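Local coordinates for protein HMG-CoA Lyase (PDB 1YDO) that belongs to the HMGL-like family of TIM-barrel proteins, its specific function being left open, at residues 105-110 and 148-153; 17-22 and 54-59; 47-52 and 78-83. All blocks are in the same frame, centred on the assembly; numbering follows the deposited sequence.

Interaction 1 of 3, residues 105-110 and 148-153; sequences SETHNR and CPYEKD
The start of helix 106-110 runs past the loop 148-153, with the CA atoms of S105 and C148 6.4 Å apart and those of T107 and Y150 6.6 Å apart. E151 makes the main polar link. Its side chain, extended beyond CG, carries the carboxylate to the first turn of the helix, where E151 OE1 accepts from two groups of one residue: T107 N at 2.9 Å, in a nearly straight bond (171°), and T107 OG1 at 2.7 Å on the anti lone pair. T107 suits the place because its OG1 stands beside its own backbone N (chi1 -50°), so both donors face the same oxygen. A water joins the other oxygen, E151 OE2, to E106 N. A carboxylate lying against the amino end of a helix probably gains from the helix dipole. S105 caps the same helix: S105 OG accepts from H108 N at 2.9 Å. Across from it, C148 SG gathers the N-H groups of Y150 and E151, which helps hold the loop in its turn. Apolar contact completes the join. The methyl T107 CG2 lies 3.6 Å from Y150 CB. The side chains of H108 and Y150 cross at about a right angle, Y150 CE1 lying at the imidazole edge, while P149 CG sits over the centre of one Y150 face. The whole is an N-capped helix whose amino end is bound by a carboxylate from another loop, joining connections after strands 97-103 and 137-143 of a TIM barrel.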
ATOM      1  N   SER A 105     -12.345   0.800  22.654  1.00 51.55           N
ATOM      2  CA  SER A 105     -11.444   0.835  23.801  1.00 52.51           C
ATOM      3  C   SER A 105     -11.950   1.850  24.820  1.00 54.47           C
ATOM      4  O   SER A 105     -12.274   2.994  24.472  1.00 54.24           O
ATOM      5  CB  SER A 105     -10.033   1.224  23.357  1.00 50.67           C
ATOM      6  OG  SER A 105      -9.392   2.005  24.343  1.00 47.63           O
ATOM      7  N   GLU A 106     -12.022   1.438  26.082  1.00 56.54           N
ATOM      8  CA  GLU A 106     -12.493   2.329  27.139  1.00 58.31           C
ATOM      9  C   GLU A 106     -11.539   3.515  27.273  1.00 58.24           C
ATOM     10  O   GLU A 106     -11.962   4.668  27.265  1.00 57.59           O
ATOM     11  CB  GLU A 106     -12.559   1.574  28.472  1.00 61.02           C
ATOM     12  CG  GLU A 106     -13.387   2.277  29.548  1.00 64.37           C
ATOM     13  CD  GLU A 106     -14.870   2.011  29.406  1.00 67.20           C
ATOM     14  OE1 GLU A 106     -15.675   2.825  29.928  1.00 69.80           O
ATOM     15  OE2 GLU A 106     -15.235   0.982  28.787  1.00 67.20           O
ATOM     16  N   THR A 107     -10.247   3.211  27.385  1.00 58.77           N
ATOM     17  CA  THR A 107      -9.222   4.240  27.542  1.00 58.62           C
ATOM     18  C   THR A 107      -9.254   5.265  26.417  1.00 58.69           C
ATOM     19  O   THR A 107      -9.215   6.468  26.666  1.00 57.18           O
ATOM     20  CB  THR A 107      -7.821   3.612  27.606  1.00 58.38           C
ATOM     21  OG1 THR A 107      -7.825   2.554  28.570  1.00 58.39           O
ATOM     22  CG2 THR A 107      -6.785   4.655  28.014  1.00 57.36           C
ATOM     23  N   HIS A 108      -9.323   4.784  25.179  1.00 59.84           N
ATOM     24  CA  HIS A 108      -9.361   5.667  24.023  1.00 60.80           C
ATOM     25  C   HIS A 108     -10.613   6.529  24.041  1.00 61.67           C
ATOM     26  O   HIS A 108     -10.565   7.727  23.777  1.00 61.31           O
ATOM     27  CB  HIS A 108      -9.336   4.866  22.718  1.00 60.05           C
ATOM     28  CG  HIS A 108      -9.315   5.723  21.488  1.00 59.26           C
ATOM     29  ND1 HIS A 108      -8.260   6.566  21.187  1.00 59.49           N
ATOM     30  CD2 HIS A 108     -10.207   5.876  20.488  1.00 58.40           C
ATOM     31  CE1 HIS A 108      -8.509   7.191  20.056  1.00 57.73           C
ATOM     32  NE2 HIS A 108      -9.685   6.793  19.607  1.00 58.36           N
ATOM     33  N   ASN A 109     -11.738   5.904  24.346  1.00 63.27           N
ATOM     34  CA  ASN A 109     -13.003   6.614  24.382  1.00 65.49           C
ATOM     35  C   ASN A 109     -12.956   7.710  25.440  1.00 66.43           C
ATOM     36  O   ASN A 109     -13.163   8.895  25.151  1.00 65.69           O
ATOM     37  CB  ASN A 109     -14.138   5.637  24.698  1.00 65.96           C
ATOM     38  CG  ASN A 109     -15.487   6.155  24.265  1.00 66.35           C
ATOM     39  OD1 ASN A 109     -16.472   6.025  24.988  1.00 67.78           O
ATOM     40  ND2 ASN A 109     -15.548   6.734  23.072  1.00 67.41           N
ATOM     41  N   ARG A 110     -12.676   7.307  26.673  1.00 68.36           N
ATOM     42  CA  ARG A 110     -12.607   8.256  27.777  1.00 70.26           C
ATOM     43  C   ARG A 110     -11.574   9.351  27.520  1.00 70.35           C
ATOM     44  O   ARG A 110     -11.713  10.473  28.010  1.00 69.95           O
ATOM     45  CB  ARG A 110     -12.291   7.518  29.087  1.00 71.41           C
ATOM     46  CG  ARG A 110     -12.061   8.436  30.288  1.00 73.07           C
ATOM     47  CD  ARG A 110     -12.627   7.835  31.568  1.00 74.57           C
ATOM     48  NE  ARG A 110     -14.088   7.849  31.586  1.00 76.22           N
ATOM     49  CZ  ARG A 110     -14.826   8.955  31.533  1.00 77.81           C
ATOM     50  NH1 ARG A 110     -16.153   8.876  31.556  1.00 78.69           N
ATOM     51  NH2 ARG A 110     -14.239  10.144  31.454  1.00 78.38           N
ATOM     52  N   CYS A 148      -5.719  -0.546  20.158  1.00 49.98           N
ATOM     53  CA  CYS A 148      -5.760   0.779  20.758  1.00 51.91           C
ATOM     54  C   CYS A 148      -4.370   1.356  20.979  1.00 52.13           C
ATOM     55  O   CYS A 148      -3.429   0.635  21.288  1.00 53.12           O
ATOM     56  CB  CYS A 148      -6.499   0.710  22.100  1.00 53.64           C
ATOM     57  SG  CYS A 148      -6.610   2.290  23.004  1.00 57.60           S
ATOM     58  N   PRO A 149      -4.225   2.675  20.823  1.00 52.32           N
ATOM     59  CA  PRO A 149      -2.914   3.288  21.033  1.00 53.56           C
ATOM     60  C   PRO A 149      -2.521   3.264  22.521  1.00 54.83           C
ATOM     61  O   PRO A 149      -1.346   3.408  22.883  1.00 55.49           O
ATOM     62  CB  PRO A 149      -3.117   4.709  20.501  1.00 52.61           C
ATOM     63  CG  PRO A 149      -4.549   4.977  20.801  1.00 51.97           C
ATOM     64  CD  PRO A 149      -5.213   3.679  20.387  1.00 52.21           C
ATOM     65  N   TYR A 150      -3.522   3.068  23.373  1.00 54.94           N
ATOM     66  CA  TYR A 150      -3.322   3.038  24.813  1.00 55.01           C
ATOM     67  C   TYR A 150      -3.424   1.620  25.372  1.00 55.38           C
ATOM     68  O   TYR A 150      -2.494   1.129  26.016  1.00 56.05           O
ATOM     69  CB  TYR A 150      -4.362   3.927  25.491  1.00 54.70           C
ATOM     70  CG  TYR A 150      -4.393   5.353  24.975  1.00 54.63           C
ATOM     71  CD1 TYR A 150      -5.597   5.954  24.625  1.00 53.31           C
ATOM     72  CD2 TYR A 150      -3.224   6.115  24.888  1.00 55.05           C
ATOM     73  CE1 TYR A 150      -5.650   7.270  24.212  1.00 53.17           C
ATOM     74  CE2 TYR A 150      -3.261   7.440  24.475  1.00 54.63           C
ATOM     75  CZ  TYR A 150      -4.486   8.008  24.142  1.00 54.98           C
ATOM     76  OH  TYR A 150      -4.552   9.328  23.777  1.00 55.79           O
ATOM     77  N   GLU A 151      -4.550   0.963  25.125  1.00 54.60           N
ATOM     78  CA  GLU A 151      -4.747  -0.391  25.619  1.00 55.18           C
ATOM     79  C   GLU A 151      -4.056  -1.409  24.732  1.00 56.53           C
ATOM     80  O   GLU A 151      -4.032  -2.597  25.037  1.00 55.92           O
ATOM     81  CB  GLU A 151      -6.235  -0.717  25.700  1.00 53.46           C
ATOM     82  CG  GLU A 151      -7.007   0.207  26.601  1.00 51.05           C
ATOM     83  CD  GLU A 151      -8.416  -0.273  26.848  1.00 50.48           C
ATOM     84  OE1 GLU A 151      -9.190   0.470  27.482  1.00 50.93           O
ATOM     85  OE2 GLU A 151      -8.748  -1.395  26.416  1.00 51.10           O
ATOM     86  N   LYS A 152      -3.493  -0.929  23.631  1.00 58.77           N
ATOM     87  CA  LYS A 152      -2.804  -1.787  22.674  1.00 60.41           C
ATOM     88  C   LYS A 152      -3.723  -2.861  22.097  1.00 61.44           C
ATOM     89  O   LYS A 152      -4.272  -2.698  21.010  1.00 63.03           O
ATOM     90  CB  LYS A 152      -1.590  -2.446  23.327  1.00 60.84           C
ATOM     91  CG  LYS A 152      -0.360  -2.480  22.434  1.00 62.05           C
ATOM     92  CD  LYS A 152       0.090  -1.073  22.057  1.00 63.30           C
ATOM     93  CE  LYS A 152       0.428  -0.232  23.294  1.00 64.55           C
ATOM     94  NZ  LYS A 152       0.758   1.198  22.973  1.00 63.77           N
ATOM     95  N   ASP A 153      -3.894  -3.960  22.819  1.00 61.61           N
ATOM     96  CA  ASP A 153      -4.748  -5.034  22.332  1.00 61.35           C
ATOM     97  C   ASP A 153      -6.219  -4.775  22.672  1.00 61.08           C
ATOM     98  O   ASP A 153      -6.533  -4.199  23.716  1.00 62.06           O
ATOM     99  CB  ASP A 153      -4.303  -6.364  22.944  1.00 61.35           C
ATOM    100  CG  ASP A 153      -4.632  -7.542  22.063  1.00 61.15           C
ATOM    101  OD1 ASP A 153      -3.762  -7.911  21.240  1.00 61.78           O
ATOM    102  OD2 ASP A 153      -5.757  -8.087  22.185  1.00 60.71           O
TER
HETATM  103  O   HOH W   1     -11.371  -1.404  26.434  1.00 30.41           O

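Interaction 2 of 3, residues 17-22 and 54-59; sequences GLQNEP and KWIPAL
L18, the first residue of the short 3-10 turn 18-20, meets both A58 and L59 of the second loop. Its CB lies 4.0 Å from the methyl L59 CD2, and L18 O, already accepting from E21 N across the turn, comes within 3.7 Å of A58 CB. Beyond these two, the L18 side chain also touches W33 of helix 27-38 and L237, as suits a leucine in a buried position. Q19 follows and comes nearest to the other backbone, its CA 5.4 Å from that of A58. The small methyl of alanine lets the two turns come this close: A58 CB stands 4.1 Å from Q19 CA. Q19 CG lies between its own backbone N and carbonyl carbon (chi1 74°), and the chain then extends so that its far end reaches the methyl I56 CG2. The root of Q19 is covered by L59, whose CD1 is 3.6 Å from Q19 CB; the leucine fork thus spreads over L18 with one methyl and over Q19 with the other. Past this point the first segment turns to other partners, E21 forming a salt bridge with K286. In the second segment the bond from L59 N to I56 O, 2.8 Å, closes the turn that presents A58 and L59. With no hydrogen bond crossing between the segments, the contact rests on van der Waals fit and the burial of apolar surface, and depends on shape more than on direction.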
ATOM      1  N   GLY A  17     -10.212  14.116   7.042  1.00 36.96           N
ATOM      2  CA  GLY A  17      -8.978  14.566   6.445  1.00 37.13           C
ATOM      3  C   GLY A  17      -8.615  15.976   6.831  1.00 36.69           C
ATOM      4  O   GLY A  17      -7.507  16.236   7.291  1.00 36.86           O
ATOM      5  N   LEU A  18      -9.545  16.900   6.671  1.00 37.78           N
ATOM      6  CA  LEU A  18      -9.227  18.283   7.004  1.00 40.09           C
ATOM      7  C   LEU A  18      -9.004  18.548   8.492  1.00 41.66           C
ATOM      8  O   LEU A  18      -8.164  19.374   8.851  1.00 40.59           O
ATOM      9  CB  LEU A  18     -10.304  19.209   6.440  1.00 38.32           C
ATOM     10  CG  LEU A  18      -9.990  19.835   5.070  1.00 37.71           C
ATOM     11  CD1 LEU A  18      -9.025  18.988   4.261  1.00 36.96           C
ATOM     12  CD2 LEU A  18     -11.285  20.022   4.322  1.00 37.94           C
ATOM     13  N   GLN A  19      -9.732  17.841   9.355  1.00 44.37           N
ATOM     14  CA  GLN A  19      -9.565  18.051  10.789  1.00 47.17           C
ATOM     15  C   GLN A  19      -8.288  17.423  11.305  1.00 48.56           C
ATOM     16  O   GLN A  19      -7.940  17.581  12.477  1.00 49.21           O
ATOM     17  CB  GLN A  19     -10.747  17.495  11.594  1.00 47.14           C
ATOM     18  CG  GLN A  19     -10.803  15.986  11.725  1.00 46.59           C
ATOM     19  CD  GLN A  19     -11.789  15.535  12.789  1.00 46.13           C
ATOM     20  OE1 GLN A  19     -11.499  15.613  13.974  1.00 46.89           O
ATOM     21  NE2 GLN A  19     -12.967  15.074  12.368  1.00 46.50           N
ATOM     22  N   ASN A  20      -7.591  16.708  10.434  1.00 49.96           N
ATOM     23  CA  ASN A  20      -6.340  16.067  10.817  1.00 51.72           C
ATOM     24  C   ASN A  20      -5.128  16.743  10.151  1.00 51.41           C
ATOM     25  O   ASN A  20      -3.999  16.255  10.220  1.00 50.79           O
ATOM     26  CB  ASN A  20      -6.395  14.570  10.475  1.00 54.79           C
ATOM     27  CG  ASN A  20      -7.005  13.718  11.604  1.00 57.80           C
ATOM     28  OD1 ASN A  20      -8.126  13.960  12.051  1.00 59.09           O
ATOM     29  ND2 ASN A  20      -6.255  12.711  12.058  1.00 59.90           N
ATOM     30  N   GLU A  21      -5.373  17.880   9.513  1.00 51.49           N
ATOM     31  CA  GLU A  21      -4.308  18.627   8.875  1.00 51.32           C
ATOM     32  C   GLU A  21      -4.042  19.920   9.638  1.00 50.83           C
ATOM     33  O   GLU A  21      -4.957  20.698   9.906  1.00 51.68           O
ATOM     34  CB  GLU A  21      -4.682  18.928   7.435  1.00 51.16           C
ATOM     35  CG  GLU A  21      -4.599  17.708   6.535  1.00 51.25           C
ATOM     36  CD  GLU A  21      -3.180  17.161   6.424  1.00 51.36           C
ATOM     37  OE1 GLU A  21      -2.228  17.944   6.633  1.00 50.53           O
ATOM     38  OE2 GLU A  21      -3.011  15.961   6.105  1.00 51.57           O
ATOM     39  N   PRO A  22      -2.779  20.151  10.021  1.00 50.27           N
ATOM     40  CA  PRO A  22      -2.383  21.351  10.761  1.00 49.77           C
ATOM     41  C   PRO A  22      -2.384  22.595   9.885  1.00 50.04           C
ATOM     42  O   PRO A  22      -1.485  23.434   9.960  1.00 51.18           O
ATOM     43  CB  PRO A  22      -0.998  20.986  11.278  1.00 48.98           C
ATOM     44  CG  PRO A  22      -0.472  20.093  10.207  1.00 49.23           C
ATOM     45  CD  PRO A  22      -1.650  19.216   9.891  1.00 49.30           C
ATOM     46  N   LYS A  54     -14.461  24.343  19.271  1.00 52.40           N
ATOM     47  CA  LYS A  54     -13.351  24.449  20.216  1.00 52.88           C
ATOM     48  C   LYS A  54     -12.364  23.294  20.069  1.00 51.58           C
ATOM     49  O   LYS A  54     -11.153  23.472  20.211  1.00 51.33           O
ATOM     50  CB  LYS A  54     -13.878  24.483  21.661  1.00 54.04           C
ATOM     51  CG  LYS A  54     -13.969  25.872  22.293  1.00 56.39           C
ATOM     52  CD  LYS A  54     -14.513  25.826  23.736  1.00 57.98           C
ATOM     53  CE  LYS A  54     -14.583  27.232  24.372  1.00 58.97           C
ATOM     54  NZ  LYS A  54     -15.204  27.242  25.739  1.00 57.17           N
ATOM     55  N   TRP A  55     -12.884  22.111  19.780  1.00 50.64           N
ATOM     56  CA  TRP A  55     -12.029  20.946  19.634  1.00 50.35           C
ATOM     57  C   TRP A  55     -11.569  20.731  18.204  1.00 48.78           C
ATOM     58  O   TRP A  55     -10.523  20.141  17.975  1.00 46.34           O
ATOM     59  CB  TRP A  55     -12.756  19.695  20.130  1.00 51.76           C
ATOM     60  CG  TRP A  55     -13.341  19.853  21.489  1.00 52.64           C
ATOM     61  CD1 TRP A  55     -14.573  20.356  21.796  1.00 53.36           C
ATOM     62  CD2 TRP A  55     -12.707  19.548  22.737  1.00 53.28           C
ATOM     63  NE1 TRP A  55     -14.748  20.386  23.161  1.00 53.35           N
ATOM     64  CE2 TRP A  55     -13.617  19.896  23.765  1.00 53.41           C
ATOM     65  CE3 TRP A  55     -11.457  19.019  23.093  1.00 53.29           C
ATOM     66  CZ2 TRP A  55     -13.317  19.729  25.125  1.00 52.64           C
ATOM     67  CZ3 TRP A  55     -11.163  18.853  24.449  1.00 53.76           C
ATOM     68  CH2 TRP A  55     -12.090  19.208  25.446  1.00 52.04           C
ATOM     69  N   ILE A  56     -12.349  21.216  17.246  1.00 49.43           N
ATOM     70  CA  ILE A  56     -12.001  21.048  15.842  1.00 50.96           C
ATOM     71  C   ILE A  56     -11.958  22.384  15.105  1.00 50.87           C
ATOM     72  O   ILE A  56     -12.710  22.625  14.153  1.00 50.72           O
ATOM     73  CB  ILE A  56     -12.995  20.102  15.161  1.00 51.25           C
ATOM     74  CG1 ILE A  56     -14.423  20.630  15.354  1.00 51.48           C
ATOM     75  CG2 ILE A  56     -12.841  18.701  15.758  1.00 50.89           C
ATOM     76  CD1 ILE A  56     -15.489  19.809  14.648  1.00 49.57           C
ATOM     77  N   PRO A  57     -11.039  23.262  15.525  1.00 50.89           N
ATOM     78  CA  PRO A  57     -10.886  24.586  14.921  1.00 51.97           C
ATOM     79  C   PRO A  57     -10.712  24.577  13.412  1.00 52.95           C
ATOM     80  O   PRO A  57     -11.040  25.559  12.746  1.00 53.70           O
ATOM     81  CB  PRO A  57      -9.678  25.158  15.655  1.00 51.22           C
ATOM     82  CG  PRO A  57      -8.867  23.934  15.957  1.00 50.56           C
ATOM     83  CD  PRO A  57      -9.921  22.973  16.438  1.00 50.24           C
ATOM     84  N   ALA A  58     -10.207  23.471  12.871  1.00 54.00           N
ATOM     85  CA  ALA A  58      -9.998  23.358  11.428  1.00 54.88           C
ATOM     86  C   ALA A  58     -11.329  23.239  10.691  1.00 55.36           C
ATOM     87  O   ALA A  58     -11.412  23.456   9.482  1.00 55.64           O
ATOM     88  CB  ALA A  58      -9.123  22.150  11.121  1.00 55.59           C
ATOM     89  N   LEU A  59     -12.371  22.898  11.428  1.00 56.26           N
ATOM     90  CA  LEU A  59     -13.677  22.755  10.822  1.00 57.17           C
ATOM     91  C   LEU A  59     -14.719  23.576  11.573  1.00 57.15           C
ATOM     92  O   LEU A  59     -15.841  23.128  11.784  1.00 57.55           O
ATOM     93  CB  LEU A  59     -14.066  21.273  10.798  1.00 56.92           C
ATOM     94  CG  LEU A  59     -13.249  20.350   9.880  1.00 56.32           C
ATOM     95  CD1 LEU A  59     -13.677  18.897  10.103  1.00 57.12           C
ATOM     96  CD2 LEU A  59     -13.461  20.746   8.421  1.00 55.25           C
TER

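Interaction 3 of 3, residues 47-52 and 78-83; sequences ITSFVH and AALVPN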
ATOM      1  N   ILE A  47     -19.281  15.950   4.407  1.00 34.98           N
ATOM      2  CA  ILE A  47     -18.864  17.328   4.208  1.00 33.06           C
ATOM      3  C   ILE A  47     -18.180  17.981   5.399  1.00 32.52           C
ATOM      4  O   ILE A  47     -17.290  18.808   5.218  1.00 33.22           O
ATOM      5  CB  ILE A  47     -20.050  18.198   3.810  1.00 33.71           C
ATOM      6  CG1 ILE A  47     -21.108  18.154   4.911  1.00 34.57           C
ATOM      7  CG2 ILE A  47     -20.637  17.710   2.499  1.00 32.88           C
ATOM      8  CD1 ILE A  47     -22.262  19.099   4.675  1.00 34.75           C
ATOM      9  N   THR A  48     -18.579  17.622   6.614  1.00 32.21           N
ATOM     10  CA  THR A  48     -17.972  18.232   7.796  1.00 33.11           C
ATOM     11  C   THR A  48     -18.380  17.559   9.097  1.00 34.36           C
ATOM     12  O   THR A  48     -19.107  16.562   9.096  1.00 35.08           O
ATOM     13  CB  THR A  48     -18.376  19.693   7.922  1.00 32.99           C
ATOM     14  OG1 THR A  48     -17.769  20.267   9.088  1.00 33.68           O
ATOM     15  CG2 THR A  48     -19.890  19.797   8.054  1.00 32.86           C
ATOM     16  N   SER A  49     -17.908  18.125  10.207  1.00 35.23           N
ATOM     17  CA  SER A  49     -18.209  17.618  11.546  1.00 36.27           C
ATOM     18  C   SER A  49     -18.848  18.706  12.389  1.00 38.08           C
ATOM     19  O   SER A  49     -18.416  19.860  12.361  1.00 38.46           O
ATOM     20  CB  SER A  49     -16.935  17.132  12.245  1.00 35.33           C
ATOM     21  OG  SER A  49     -17.127  17.013  13.643  1.00 30.77           O
ATOM     22  N   PHE A  50     -19.880  18.339  13.140  1.00 40.93           N
ATOM     23  CA  PHE A  50     -20.562  19.298  13.993  1.00 42.47           C
ATOM     24  C   PHE A  50     -20.151  19.187  15.444  1.00 44.01           C
ATOM     25  O   PHE A  50     -20.954  19.403  16.351  1.00 44.34           O
ATOM     26  CB  PHE A  50     -22.080  19.160  13.859  1.00 41.49           C
ATOM     27  CG  PHE A  50     -22.608  19.700  12.576  1.00 39.56           C
ATOM     28  CD1 PHE A  50     -22.783  18.876  11.480  1.00 40.43           C
ATOM     29  CD2 PHE A  50     -22.862  21.052  12.439  1.00 38.40           C
ATOM     30  CE1 PHE A  50     -23.211  19.400  10.256  1.00 41.17           C
ATOM     31  CE2 PHE A  50     -23.285  21.580  11.220  1.00 38.26           C
ATOM     32  CZ  PHE A  50     -23.457  20.759  10.131  1.00 39.31           C
ATOM     33  N   VAL A  51     -18.896  18.820  15.663  1.00 45.24           N
ATOM     34  CA  VAL A  51     -18.383  18.753  17.017  1.00 47.60           C
ATOM     35  C   VAL A  51     -18.112  20.220  17.376  1.00 50.40           C
ATOM     36  O   VAL A  51     -17.840  21.018  16.482  1.00 51.10           O
ATOM     37  CB  VAL A  51     -17.065  17.974  17.058  1.00 46.36           C
ATOM     38  CG1 VAL A  51     -16.479  17.996  18.465  1.00 43.22           C
ATOM     39  CG2 VAL A  51     -17.303  16.567  16.589  1.00 45.69           C
ATOM     40  N   HIS A  52     -18.199  20.587  18.655  1.00 52.47           N
ATOM     41  CA  HIS A  52     -17.944  21.972  19.050  1.00 54.78           C
ATOM     42  C   HIS A  52     -16.628  22.508  18.463  1.00 55.01           C
ATOM     43  O   HIS A  52     -15.556  21.935  18.697  1.00 55.93           O
ATOM     44  CB  HIS A  52     -17.893  22.103  20.575  1.00 58.18           C
ATOM     45  CG  HIS A  52     -17.973  23.524  21.055  1.00 60.88           C
ATOM     46  ND1 HIS A  52     -17.075  24.494  20.654  1.00 61.77           N
ATOM     47  CD2 HIS A  52     -18.877  24.147  21.843  1.00 61.60           C
ATOM     48  CE1 HIS A  52     -17.431  25.657  21.173  1.00 62.75           C
ATOM     49  NE2 HIS A  52     -18.521  25.477  21.898  1.00 62.98           N
ATOM     50  N   ALA A  78     -23.137  13.556   4.379  1.00 31.99           N
ATOM     51  CA  ALA A  78     -23.185  13.236   5.796  1.00 33.71           C
ATOM     52  C   ALA A  78     -22.255  14.123   6.612  1.00 33.68           C
ATOM     53  O   ALA A  78     -21.354  14.768   6.073  1.00 35.18           O
ATOM     54  CB  ALA A  78     -22.826  11.754   6.012  1.00 30.91           C
ATOM     55  N   ALA A  79     -22.476  14.143   7.918  1.00 32.34           N
ATOM     56  CA  ALA A  79     -21.647  14.927   8.813  1.00 31.72           C
ATOM     57  C   ALA A  79     -21.517  14.196  10.136  1.00 32.02           C
ATOM     58  O   ALA A  79     -22.380  13.410  10.521  1.00 31.86           O
ATOM     59  CB  ALA A  79     -22.262  16.267   9.028  1.00 30.53           C
ATOM     60  N   LEU A  80     -20.424  14.447  10.829  1.00 31.89           N
ATOM     61  CA  LEU A  80     -20.228  13.806  12.097  1.00 34.17           C
ATOM     62  C   LEU A  80     -21.109  14.516  13.119  1.00 35.96           C
ATOM     63  O   LEU A  80     -21.125  15.738  13.172  1.00 36.22           O
ATOM     64  CB  LEU A  80     -18.775  13.925  12.513  1.00 33.92           C
ATOM     65  CG  LEU A  80     -18.337  12.838  13.498  1.00 32.98           C
ATOM     66  CD1 LEU A  80     -18.318  11.499  12.788  1.00 32.20           C
ATOM     67  CD2 LEU A  80     -16.974  13.174  14.026  1.00 33.28           C
ATOM     68  N   VAL A  81     -21.851  13.759  13.926  1.00 38.17           N
ATOM     69  CA  VAL A  81     -22.702  14.368  14.942  1.00 38.95           C
ATOM     70  C   VAL A  81     -22.356  13.828  16.314  1.00 38.70           C
ATOM     71  O   VAL A  81     -22.590  12.670  16.610  1.00 36.92           O
ATOM     72  CB  VAL A  81     -24.184  14.112  14.653  1.00 40.78           C
ATOM     73  CG1 VAL A  81     -25.066  14.742  15.757  1.00 41.58           C
ATOM     74  CG2 VAL A  81     -24.544  14.695  13.306  1.00 40.29           C
ATOM     75  N   PRO A  82     -21.825  14.691  17.184  1.00 40.24           N
ATOM     76  CA  PRO A  82     -21.427  14.315  18.540  1.00 41.55           C
ATOM     77  C   PRO A  82     -22.555  14.051  19.515  1.00 42.78           C
ATOM     78  O   PRO A  82     -22.434  13.190  20.385  1.00 42.65           O
ATOM     79  CB  PRO A  82     -20.565  15.489  18.969  1.00 42.16           C
ATOM     80  CG  PRO A  82     -21.330  16.650  18.363  1.00 42.35           C
ATOM     81  CD  PRO A  82     -21.661  16.143  16.976  1.00 40.84           C
ATOM     82  N   ASN A  83     -23.649  14.795  19.373  1.00 44.94           N
ATOM     83  CA  ASN A  83     -24.805  14.647  20.267  1.00 46.56           C
ATOM     84  C   ASN A  83     -26.014  15.458  19.791  1.00 47.92           C
ATOM     85  O   ASN A  83     -25.949  16.140  18.773  1.00 47.29           O
ATOM     86  CB  ASN A  83     -24.400  15.056  21.687  1.00 44.86           C
ATOM     87  CG  ASN A  83     -23.548  16.318  21.705  1.00 44.87           C
ATOM     88  OD1 ASN A  83     -22.537  16.392  22.413  1.00 42.61           O
ATOM     89  ND2 ASN A  83     -23.965  17.328  20.938  1.00 44.36           N
TER
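S49 and L80 are paired in parallel where strands 47-49 and 78-80 run side by side, the two strands of a beta-alpha-beta unit in a TIM barrel whose connecting helix is 62-68. The short axes pass 4.6 Å apart at an angle of 20°. L80 is held on both its backbone polar atoms: L80 N donates to T48 O at 3.0 Å, and L80 O accepts from F50 N at 2.9 Å, the bonding pattern of parallel strands. The side chains of T48 and A79 lie on the sheet face toward helix 62-68, and those of S49 and L80 on the other, where L80 also meets F101 of the next strand.

The shapes fit closely on both faces. A79 has only a methyl, and the shallow place beside it is taken by the large ring of F50. With CG anti to its carbonyl carbon (chi1 -74°), this ring lies back along the strands and meets A79 edge-on, F50 CE1 being 3.5 Å from A79 CB, while L80 O sits at the ring edge too. I63 of helix 62-68 and A90 of helix 84-93 also touch the F50 side chain, so a flat, wholly apolar group fills the gap between sheet and helices. Past the strand ends P82 is the bump. The rigid ring of P82 rests against the turning backbone of F50 and V51, with P82 CG 3.9 Å from V51 CA. V51 spreads its branch CG2 obliquely over the proline and also reaches the leucine, V51 CG2 lying 4.3 Å from L80 CD2. The small S49 stands beside L80 on the same face and directs the chain out of the strand: in an ST turn, S49 OG accepts the hydrogen of V51 N at 3.2 Å.

In the fold
The three contacts lie in one TIM barrel. Interactions 2 and 3 adjoin, their centres 12 Å apart, and I56 packs on S49 and V51 between them. Their segments alternate along the chain: 17-22, 47-52, 54-59, 78-83. Interaction 1 comes later and apart, its centre 22 Å from each of the others and its nearest atoms about 9 Å from interaction 2 and 10 Å from interaction 3. Interaction 3 joins strands 44-49 and 76-80, whereas interactions 1 and 2 join parts of the connections beyond the strands, a short helix among them. Together they tie segments at the carboxyl-terminal ends of parallel strands, the end where TIM barrels generally carry their functional sites.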